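Local structure of ABC transporter, periplasmic substrate-binding protein (Vibrio cholerae O1 biovar eltor, 1TWY) at residues Arg40-Leu45 / Phe239-Tyr244; Ala46-Gln51 / Ile256-Ser261. The protein probably serves as the periplasmic phosphate receptor of an ABC transporter, binding its ligand between two lobes for delivery to the membrane complex. All coordinates share one frame; numbering follows the deposited sequence.

Contact 1 of 2, residues Arg40-Leu45 / Phe239-Tyr244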
ATOM      1  N   ARG A  40      -3.409  10.267   1.868  1.00 25.51           N
ATOM      2  CA  ARG A  40      -2.508  10.683   3.008  1.00 24.47           C
ATOM      3  C   ARG A  40      -1.428  11.642   2.413  1.00 22.50           C
ATOM      4  O   ARG A  40      -1.323  12.806   2.773  1.00 31.25           O
ATOM      5  CB  ARG A  40      -1.862   9.428   3.628  1.00 28.12           C
ATOM      6  CG  ARG A  40      -2.917   8.463   4.286  1.00 39.53           C
ATOM      7  CD  ARG A  40      -2.308   7.457   5.293  1.00 42.41           C
ATOM      8  NE  ARG A  40      -1.494   8.188   6.263  1.00 52.26           N
ATOM      9  CZ  ARG A  40      -0.220   7.936   6.545  1.00 58.66           C
ATOM     10  NH1 ARG A  40       0.449   6.954   5.931  1.00 60.89           N
ATOM     11  NH2 ARG A  40       0.394   8.683   7.452  1.00 56.42           N
ATOM     12  N   ILE A  41      -0.798  11.259   1.325  1.00 21.33           N
ATOM     13  CA  ILE A  41       0.219  12.163   0.729  1.00 22.96           C
ATOM     14  C   ILE A  41      -0.412  13.207  -0.160  1.00 25.13           C
ATOM     15  O   ILE A  41       0.033  14.330  -0.203  1.00 20.35           O
ATOM     16  CB  ILE A  41       1.332  11.359   0.046  1.00 23.93           C
ATOM     17  CG1 ILE A  41       2.525  12.221  -0.375  1.00 23.65           C
ATOM     18  CG2 ILE A  41       0.834  10.570  -1.219  1.00 20.44           C
ATOM     19  CD1 ILE A  41       3.248  13.005   0.850  1.00 28.87           C
HETATM   20  N   MSE A  42      -1.567  12.879  -0.783  1.00 21.71           N
HETATM   21  CA  MSE A  42      -2.187  13.879  -1.651  1.00 18.13           C
HETATM   22  C   MSE A  42      -2.683  15.089  -0.907  1.00 18.41           C
HETATM   23  O   MSE A  42      -2.654  16.201  -1.412  1.00 23.16           O
HETATM   24  CB  MSE A  42      -3.306  13.296  -2.572  1.00 16.88           C
HETATM   25  CG  MSE A  42      -3.904  14.152  -3.571  1.00 16.41           C
HETATM   26 SE   MSE A  42      -2.497  14.605  -4.922  1.00 27.36          SE
HETATM   27  CE  MSE A  42      -1.996  12.845  -5.535  1.00 22.14           C
ATOM     28  N   ASP A  43      -3.136  14.846   0.331  1.00 22.71           N
ATOM     29  CA  ASP A  43      -3.537  15.974   1.144  1.00 23.71           C
ATOM     30  C   ASP A  43      -2.401  17.034   1.323  1.00 27.11           C
ATOM     31  O   ASP A  43      -2.579  18.234   1.183  1.00 26.35           O
ATOM     32  CB  ASP A  43      -3.914  15.471   2.526  1.00 25.19           C
ATOM     33  CG  ASP A  43      -5.346  14.919   2.624  1.00 27.55           C
ATOM     34  OD1 ASP A  43      -6.193  15.134   1.702  1.00 27.32           O
ATOM     35  OD2 ASP A  43      -5.566  14.114   3.506  1.00 29.63           O
ATOM     36  N   VAL A  44      -1.213  16.540   1.554  1.00 25.06           N
ATOM     37  CA  VAL A  44      -0.032  17.441   1.577  1.00 23.40           C
ATOM     38  C   VAL A  44       0.306  18.091   0.243  1.00 26.82           C
ATOM     39  O   VAL A  44       0.596  19.294   0.177  1.00 27.51           O
ATOM     40  CB  VAL A  44       1.175  16.680   2.014  1.00 22.10           C
ATOM     41  CG1 VAL A  44       2.390  17.629   2.136  1.00 28.31           C
ATOM     42  CG2 VAL A  44       0.949  16.008   3.418  1.00 25.23           C
ATOM     43  N   LEU A  45       0.239  17.344  -0.830  1.00 22.53           N
ATOM     44  CA  LEU A  45       0.582  17.891  -2.136  1.00 23.96           C
ATOM     45  C   LEU A  45      -0.408  18.987  -2.500  1.00 24.99           C
ATOM     46  O   LEU A  45      -0.058  19.988  -3.094  1.00 28.29           O
ATOM     47  CB  LEU A  45       0.640  16.774  -3.186  1.00 22.62           C
ATOM     48  CG  LEU A  45       1.696  15.742  -2.882  1.00 22.19           C
ATOM     49  CD1 LEU A  45       1.551  14.575  -3.803  1.00 23.56           C
ATOM     50  CD2 LEU A  45       3.134  16.422  -3.112  1.00 24.97           C
ATOM     51  N   PHE A 239       1.285   3.817  -6.156  1.00 16.58           N
ATOM     52  CA  PHE A 239       0.309   4.875  -6.040  1.00 15.80           C
ATOM     53  C   PHE A 239       0.169   5.422  -7.463  1.00 19.30           C
ATOM     54  O   PHE A 239       1.102   6.016  -7.953  1.00 19.24           O
ATOM     55  CB  PHE A 239       0.803   5.969  -5.153  1.00 17.16           C
ATOM     56  CG  PHE A 239       0.764   5.640  -3.635  1.00 14.25           C
ATOM     57  CD1 PHE A 239       0.357   4.406  -3.197  1.00 16.86           C
ATOM     58  CD2 PHE A 239       1.052   6.609  -2.718  1.00 17.66           C
ATOM     59  CE1 PHE A 239       0.250   4.140  -1.820  1.00 18.41           C
ATOM     60  CE2 PHE A 239       0.960   6.368  -1.359  1.00 19.23           C
ATOM     61  CZ  PHE A 239       0.572   5.124  -0.922  1.00 18.10           C
ATOM     62  N   LEU A 240      -0.931   5.131  -8.153  1.00 16.89           N
ATOM     63  CA  LEU A 240      -1.198   5.603  -9.502  1.00 15.81           C
ATOM     64  C   LEU A 240      -2.102   6.756  -9.522  1.00 16.90           C
ATOM     65  O   LEU A 240      -3.064   6.967  -8.723  1.00 19.06           O
ATOM     66  CB  LEU A 240      -1.846   4.482 -10.306  1.00 16.95           C
ATOM     67  CG  LEU A 240      -1.120   3.160 -10.427  1.00 21.48           C
ATOM     68  CD1 LEU A 240      -1.924   2.289 -11.354  1.00 23.64           C
ATOM     69  CD2 LEU A 240       0.380   3.365 -10.957  1.00 21.72           C
ATOM     70  N   ILE A 241      -1.881   7.610 -10.504  1.00 16.14           N
ATOM     71  CA  ILE A 241      -2.672   8.771 -10.814  1.00 16.83           C
ATOM     72  C   ILE A 241      -3.241   8.554 -12.256  1.00 16.36           C
ATOM     73  O   ILE A 241      -2.477   8.268 -13.176  1.00 19.19           O
ATOM     74  CB  ILE A 241      -1.839  10.022 -10.824  1.00 15.08           C
ATOM     75  CG1 ILE A 241      -1.066  10.215  -9.464  1.00 17.29           C
ATOM     76  CG2 ILE A 241      -2.693  11.228 -11.079  1.00 20.96           C
ATOM     77  CD1 ILE A 241      -1.958  10.407  -8.323  1.00 21.22           C
ATOM     78  N   LEU A 242      -4.560   8.665 -12.334  1.00 17.18           N
ATOM     79  CA  LEU A 242      -5.344   8.408 -13.563  1.00 19.46           C
ATOM     80  C   LEU A 242      -6.029   9.705 -13.964  1.00 16.95           C
ATOM     81  O   LEU A 242      -6.613  10.417 -13.176  1.00 17.61           O
ATOM     82  CB  LEU A 242      -6.410   7.352 -13.326  1.00 20.69           C
ATOM     83  CG  LEU A 242      -6.059   5.897 -13.097  1.00 29.17           C
ATOM     84  CD1 LEU A 242      -5.203   5.688 -11.988  1.00 25.90           C
ATOM     85  CD2 LEU A 242      -7.352   5.145 -12.759  1.00 35.39           C
ATOM     86  N   HIS A 243      -6.045   9.978 -15.282  1.00 18.62           N
ATOM     87  CA  HIS A 243      -6.707  11.199 -15.794  1.00 20.93           C
ATOM     88  C   HIS A 243      -6.810  11.067 -17.307  1.00 23.29           C
ATOM     89  O   HIS A 243      -6.218  10.181 -17.859  1.00 20.15           O
ATOM     90  CB  HIS A 243      -5.980  12.478 -15.422  1.00 22.94           C
ATOM     91  CG  HIS A 243      -4.690  12.660 -16.133  1.00 24.70           C
ATOM     92  ND1 HIS A 243      -3.657  11.747 -16.054  1.00 35.95           N
ATOM     93  CD2 HIS A 243      -4.279  13.633 -16.984  1.00 33.11           C
ATOM     94  CE1 HIS A 243      -2.651  12.165 -16.803  1.00 42.23           C
ATOM     95  NE2 HIS A 243      -3.002  13.305 -17.374  1.00 33.93           N
ATOM     96  N   TYR A 244      -7.649  11.878 -17.927  1.00 29.75           N
ATOM     97  CA  TYR A 244      -7.817  11.815 -19.414  1.00 30.50           C
ATOM     98  C   TYR A 244      -6.906  12.831 -20.074  1.00 39.47           C
ATOM     99  O   TYR A 244      -7.288  13.939 -20.269  1.00 45.48           O
ATOM    100  CB  TYR A 244      -9.250  12.097 -19.759  1.00 28.69           C
ATOM    101  CG  TYR A 244     -10.134  11.034 -19.291  1.00 25.14           C
ATOM    102  CD1 TYR A 244     -10.095   9.770 -19.857  1.00 27.38           C
ATOM    103  CD2 TYR A 244     -10.963  11.223 -18.186  1.00 29.55           C
ATOM    104  CE1 TYR A 244     -10.880   8.734 -19.425  1.00 24.56           C
ATOM    105  CE2 TYR A 244     -11.798  10.218 -17.777  1.00 25.19           C
ATOM    106  CZ  TYR A 244     -11.753   8.968 -18.366  1.00 25.44           C
ATOM    107  OH  TYR A 244     -12.484   7.827 -18.090  1.00 30.67           O
TER

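Contact 2 of 2, residues Ala46-Gln51 / Ile256-Ser261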
ATOM      1  N   ALA A  46      -1.679  18.709  -2.255  1.00 24.42           N
ATOM      2  CA  ALA A  46      -2.752  19.634  -2.589  1.00 26.00           C
ATOM      3  C   ALA A  46      -2.550  20.974  -1.802  1.00 33.28           C
ATOM      4  O   ALA A  46      -2.563  22.063  -2.391  1.00 33.81           O
ATOM      5  CB  ALA A  46      -4.112  19.052  -2.253  1.00 27.16           C
ATOM      6  N   GLU A  47      -2.372  20.857  -0.490  1.00 34.94           N
ATOM      7  CA  GLU A  47      -2.168  22.059   0.339  1.00 39.60           C
ATOM      8  C   GLU A  47      -0.955  22.859  -0.191  1.00 36.40           C
ATOM      9  O   GLU A  47      -1.023  24.071  -0.340  1.00 35.78           O
ATOM     10  CB  GLU A  47      -2.053  21.689   1.832  1.00 39.67           C
ATOM     11  CG  GLU A  47      -1.699  22.861   2.769  1.00 49.69           C
ATOM     12  CD  GLU A  47      -2.224  22.660   4.203  1.00 64.53           C
ATOM     13  OE1 GLU A  47      -3.421  22.268   4.398  1.00 66.51           O
ATOM     14  OE2 GLU A  47      -1.432  22.883   5.152  1.00 66.36           O
ATOM     15  N   LYS A  48       0.128  22.190  -0.587  1.00 35.02           N
ATOM     16  CA  LYS A  48       1.237  22.870  -1.237  1.00 36.72           C
ATOM     17  C   LYS A  48       0.816  23.580  -2.532  1.00 38.21           C
ATOM     18  O   LYS A  48       1.198  24.723  -2.780  1.00 39.20           O
ATOM     19  CB  LYS A  48       2.408  21.889  -1.467  1.00 35.80           C
ATOM     20  CG  LYS A  48       3.563  22.285  -2.420  1.00 44.45           C
ATOM     21  CD  LYS A  48       4.498  23.391  -1.881  1.00 55.13           C
ATOM     22  CE  LYS A  48       5.942  23.192  -2.333  1.00 51.92           C
ATOM     23  NZ  LYS A  48       6.763  22.592  -1.219  1.00 58.54           N
ATOM     24  N   TYR A  49       0.069  22.902  -3.388  1.00 37.64           N
ATOM     25  CA  TYR A  49      -0.231  23.488  -4.684  1.00 35.23           C
ATOM     26  C   TYR A  49      -1.156  24.719  -4.493  1.00 39.55           C
ATOM     27  O   TYR A  49      -1.052  25.690  -5.268  1.00 39.13           O
ATOM     28  CB  TYR A  49      -0.885  22.441  -5.578  1.00 35.51           C
ATOM     29  CG  TYR A  49      -1.335  22.902  -6.965  1.00 27.23           C
ATOM     30  CD1 TYR A  49      -0.472  22.870  -8.014  1.00 28.14           C
ATOM     31  CD2 TYR A  49      -2.633  23.307  -7.191  1.00 27.74           C
ATOM     32  CE1 TYR A  49      -0.871  23.218  -9.273  1.00 27.96           C
ATOM     33  CE2 TYR A  49      -3.046  23.721  -8.471  1.00 32.09           C
ATOM     34  CZ  TYR A  49      -2.165  23.624  -9.502  1.00 27.94           C
ATOM     35  OH  TYR A  49      -2.523  24.000 -10.788  1.00 39.43           O
ATOM     36  N   ASN A  50      -2.005  24.670  -3.462  1.00 41.25           N
ATOM     37  CA  ASN A  50      -2.983  25.728  -3.137  1.00 48.06           C
ATOM     38  C   ASN A  50      -2.278  27.005  -2.655  1.00 52.58           C
ATOM     39  O   ASN A  50      -2.602  28.089  -3.116  1.00 55.53           O
ATOM     40  CB  ASN A  50      -4.064  25.209  -2.145  1.00 46.55           C
ATOM     41  CG  ASN A  50      -5.062  24.258  -2.809  1.00 51.13           C
ATOM     42  OD1 ASN A  50      -5.576  23.291  -2.206  1.00 54.24           O
ATOM     43  ND2 ASN A  50      -5.320  24.513  -4.093  1.00 56.35           N
ATOM     44  N   GLN A  51      -1.277  26.875  -1.786  1.00 57.01           N
ATOM     45  CA  GLN A  51      -0.375  27.995  -1.472  1.00 58.99           C
ATOM     46  C   GLN A  51       0.050  28.795  -2.728  1.00 58.00           C
ATOM     47  O   GLN A  51      -0.010  30.025  -2.734  1.00 59.85           O
ATOM     48  CB  GLN A  51       0.883  27.503  -0.717  1.00 62.49           C
ATOM     49  CG  GLN A  51       2.255  27.858  -1.409  1.00 62.48           C
ATOM     50  CD  GLN A  51       3.494  27.265  -0.712  1.00 65.80           C
ATOM     51  OE1 GLN A  51       3.371  26.508   0.263  1.00 64.94           O
ATOM     52  NE2 GLN A  51       4.691  27.615  -1.220  1.00 60.38           N
ATOM     53  N   ILE A 256      -1.547  18.077 -12.614  1.00 24.00           N
ATOM     54  CA  ILE A 256      -0.788  16.890 -13.047  1.00 23.29           C
ATOM     55  C   ILE A 256       0.699  17.196 -13.250  1.00 23.10           C
ATOM     56  O   ILE A 256       1.611  16.505 -12.684  1.00 23.04           O
ATOM     57  CB  ILE A 256      -1.400  16.276 -14.321  1.00 22.19           C
ATOM     58  CG1 ILE A 256      -2.829  15.788 -14.068  1.00 22.57           C
ATOM     59  CG2 ILE A 256      -0.552  15.108 -14.858  1.00 23.89           C
ATOM     60  CD1 ILE A 256      -2.896  14.434 -13.340  1.00 29.52           C
ATOM     61  N   ALA A 257       1.003  18.287 -13.967  1.00 25.00           N
ATOM     62  CA  ALA A 257       2.385  18.753 -13.987  1.00 24.99           C
ATOM     63  C   ALA A 257       3.123  18.945 -12.657  1.00 24.60           C
ATOM     64  O   ALA A 257       4.276  18.520 -12.483  1.00 24.98           O
ATOM     65  CB  ALA A 257       2.510  20.136 -14.804  1.00 21.15           C
ATOM     66  N   PHE A 258       2.458  19.606 -11.755  1.00 24.42           N
ATOM     67  CA  PHE A 258       2.981  19.760 -10.412  1.00 24.59           C
ATOM     68  C   PHE A 258       3.295  18.383  -9.734  1.00 20.85           C
ATOM     69  O   PHE A 258       4.264  18.234  -9.027  1.00 19.41           O
ATOM     70  CB  PHE A 258       1.971  20.510  -9.559  1.00 19.87           C
ATOM     71  CG  PHE A 258       2.240  20.433  -8.094  1.00 22.28           C
ATOM     72  CD1 PHE A 258       3.248  21.116  -7.535  1.00 26.89           C
ATOM     73  CD2 PHE A 258       1.425  19.591  -7.254  1.00 23.97           C
ATOM     74  CE1 PHE A 258       3.489  21.037  -6.201  1.00 27.25           C
ATOM     75  CE2 PHE A 258       1.656  19.527  -5.916  1.00 28.92           C
ATOM     76  CZ  PHE A 258       2.650  20.258  -5.368  1.00 31.66           C
ATOM     77  N   LEU A 259       2.435  17.374  -9.975  1.00 21.50           N
ATOM     78  CA  LEU A 259       2.613  16.079  -9.364  1.00 20.25           C
ATOM     79  C   LEU A 259       3.849  15.400  -9.875  1.00 22.23           C
ATOM     80  O   LEU A 259       4.425  14.561  -9.231  1.00 24.86           O
ATOM     81  CB  LEU A 259       1.386  15.148  -9.518  1.00 19.48           C
ATOM     82  CG  LEU A 259       0.128  15.556  -8.807  1.00 19.98           C
ATOM     83  CD1 LEU A 259      -1.024  14.576  -9.137  1.00 24.62           C
ATOM     84  CD2 LEU A 259       0.381  15.611  -7.328  1.00 18.75           C
ATOM     85  N   LYS A 260       4.320  15.848 -11.034  1.00 22.50           N
ATOM     86  CA  LYS A 260       5.496  15.343 -11.683  1.00 18.29           C
ATOM     87  C   LYS A 260       6.773  16.165 -11.454  1.00 20.88           C
ATOM     88  O   LYS A 260       7.849  15.766 -11.801  1.00 24.97           O
ATOM     89  CB  LYS A 260       5.180  15.328 -13.157  1.00 22.88           C
ATOM     90  CG  LYS A 260       4.112  14.243 -13.562  1.00 26.69           C
ATOM     91  CD  LYS A 260       3.996  14.123 -15.094  1.00 26.17           C
ATOM     92  CE  LYS A 260       2.803  13.221 -15.350  1.00 28.10           C
ATOM     93  NZ  LYS A 260       2.651  12.881 -16.784  1.00 28.73           N
ATOM     94  N   SER A 261       6.598  17.250 -10.720  1.00 19.39           N
ATOM     95  CA  SER A 261       7.635  18.223 -10.443  1.00 21.26           C
ATOM     96  C   SER A 261       8.545  17.802  -9.258  1.00 22.83           C
ATOM     97  O   SER A 261       8.207  17.011  -8.343  1.00 21.36           O
ATOM     98  CB  SER A 261       6.981  19.549 -10.102  1.00 21.57           C
ATOM     99  OG  SER A 261       6.525  19.692  -8.760  1.00 26.27           O
TER

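Contact 1 of 2, residues Arg40-Leu45 / Phe239-Tyr244
Met42, present as selenomethionine, and Ile241 reach toward each other and meet tip to tip, the methyl CE of Met42 lying 3.7 Å from the methyl CD1 of Ile241. Met42 sends CG anti to its backbone N (chi1 -174°), then bends twice, at chi2 and chi3, which turns the methyl beyond the selenium toward Ile241. Ile241 answers with its longer branch: CG1 is anti to the carbonyl carbon (chi1 -55°) and carries CD1 out toward the helix.

The second pair meets at a slightly longer distance. Ile41 offers its short branch, with CG2 4.2 Å from CE2 of Phe239 in an oblique approach to the ring. The CB of Ile41 points at the strand, but CG1 and CD1 lead away from it, and the branch methyl CG2 is left to make the contact. Here the backbones stand well apart, 9.9 Å between the CA atoms of Ile41 and Phe239, so the side chains bridge the whole interval.

Residues 40-45 belong to helix 36-52 and residues 239-243 to strand 236-243, a helix laid on the sheet of an alpha/beta lobe, as expected of a periplasmic binding protein. The strand hydrogen-bonds to strands 79-82 and 96-109; Tyr273 meets the Phe239 ring, and Met42 also touches Met81. On the strand's other side Leu242 packs against helix 65-73.

No hydrogen bond or salt bridge crosses this interface, which buries 104 Å² in all. Four buried apolar side chains meet through methyl groups and a ring carbon, so attraction here is dispersion and exclusion of water; such contact is not directional, and between these two segments nothing polar fixes the helix on the strand.

Contact 2 of 2, residues Ala46-Gln51 / Ile256-Ser261
Phe258 slides past Tyr49 in the opposite direction, and its own course from the backbone outward describes the contact. Its CB lies 3.7 Å from Tyr49 CD1, with Tyr49 CE1 a little farther off. CG comes next, 3.6 Å from the same Tyr49 CD1, which CD1 of Phe258 also meets, at 4.1 Å. With CG anti to the backbone N (chi1 166°), the ring is carried out toward helix 36-52, and Tyr49 CB settles over one of its faces in a CH-pi contact, 4.1 Å from the centroid and nearest to CD2 and CE2, the latter at 3.9 Å. The two ring planes are inclined at 54°, an oblique aromatic pair.

The partners are helices 36-52 and 250-260, neighbours in the same alpha/beta lobe, and Phe255 and His53 give Tyr49 further aromatic company, edge-to-face and stacked respectively.

Farther out, CE1 and CZ of Phe258 meet the aliphatic part of Lys48, whose CG stands 3.7 Å from CZ; the two side chains cross at about a right angle, and the lysine chain then leads away. At the backbone end of Phe258, its carbonyl O accepts two hydrogen bonds from Ser261, the N-cap of helix 262-270: one from N, the other from OG at 2.7 Å, in the carbonyl plane and on a lone pair.

Contact 1 and contact 2 follow one another along helix 36-52, the first using residues 40-45 and the second 46-51, with centres 10 Å apart. Their partners are likewise consecutive in the chain, strand 236-243 and then helix 250-260, so the segments alternate in sequence, and roughly 200 residues separate the two sides of each contact. The contacts also touch directly: Leu259 CD2 lies 3.9 Å from Met42 SE, and His243 CG packs on Ile256 CD1 at 3.8 Å. Helix 36-52 packs on the sheet and on helix 250-260 together, Leu259 reaching Met42 and Leu45, Phe258 meeting Lys48 and Tyr49, which joins the N-terminal and C-terminal parts of the chain within one lobe.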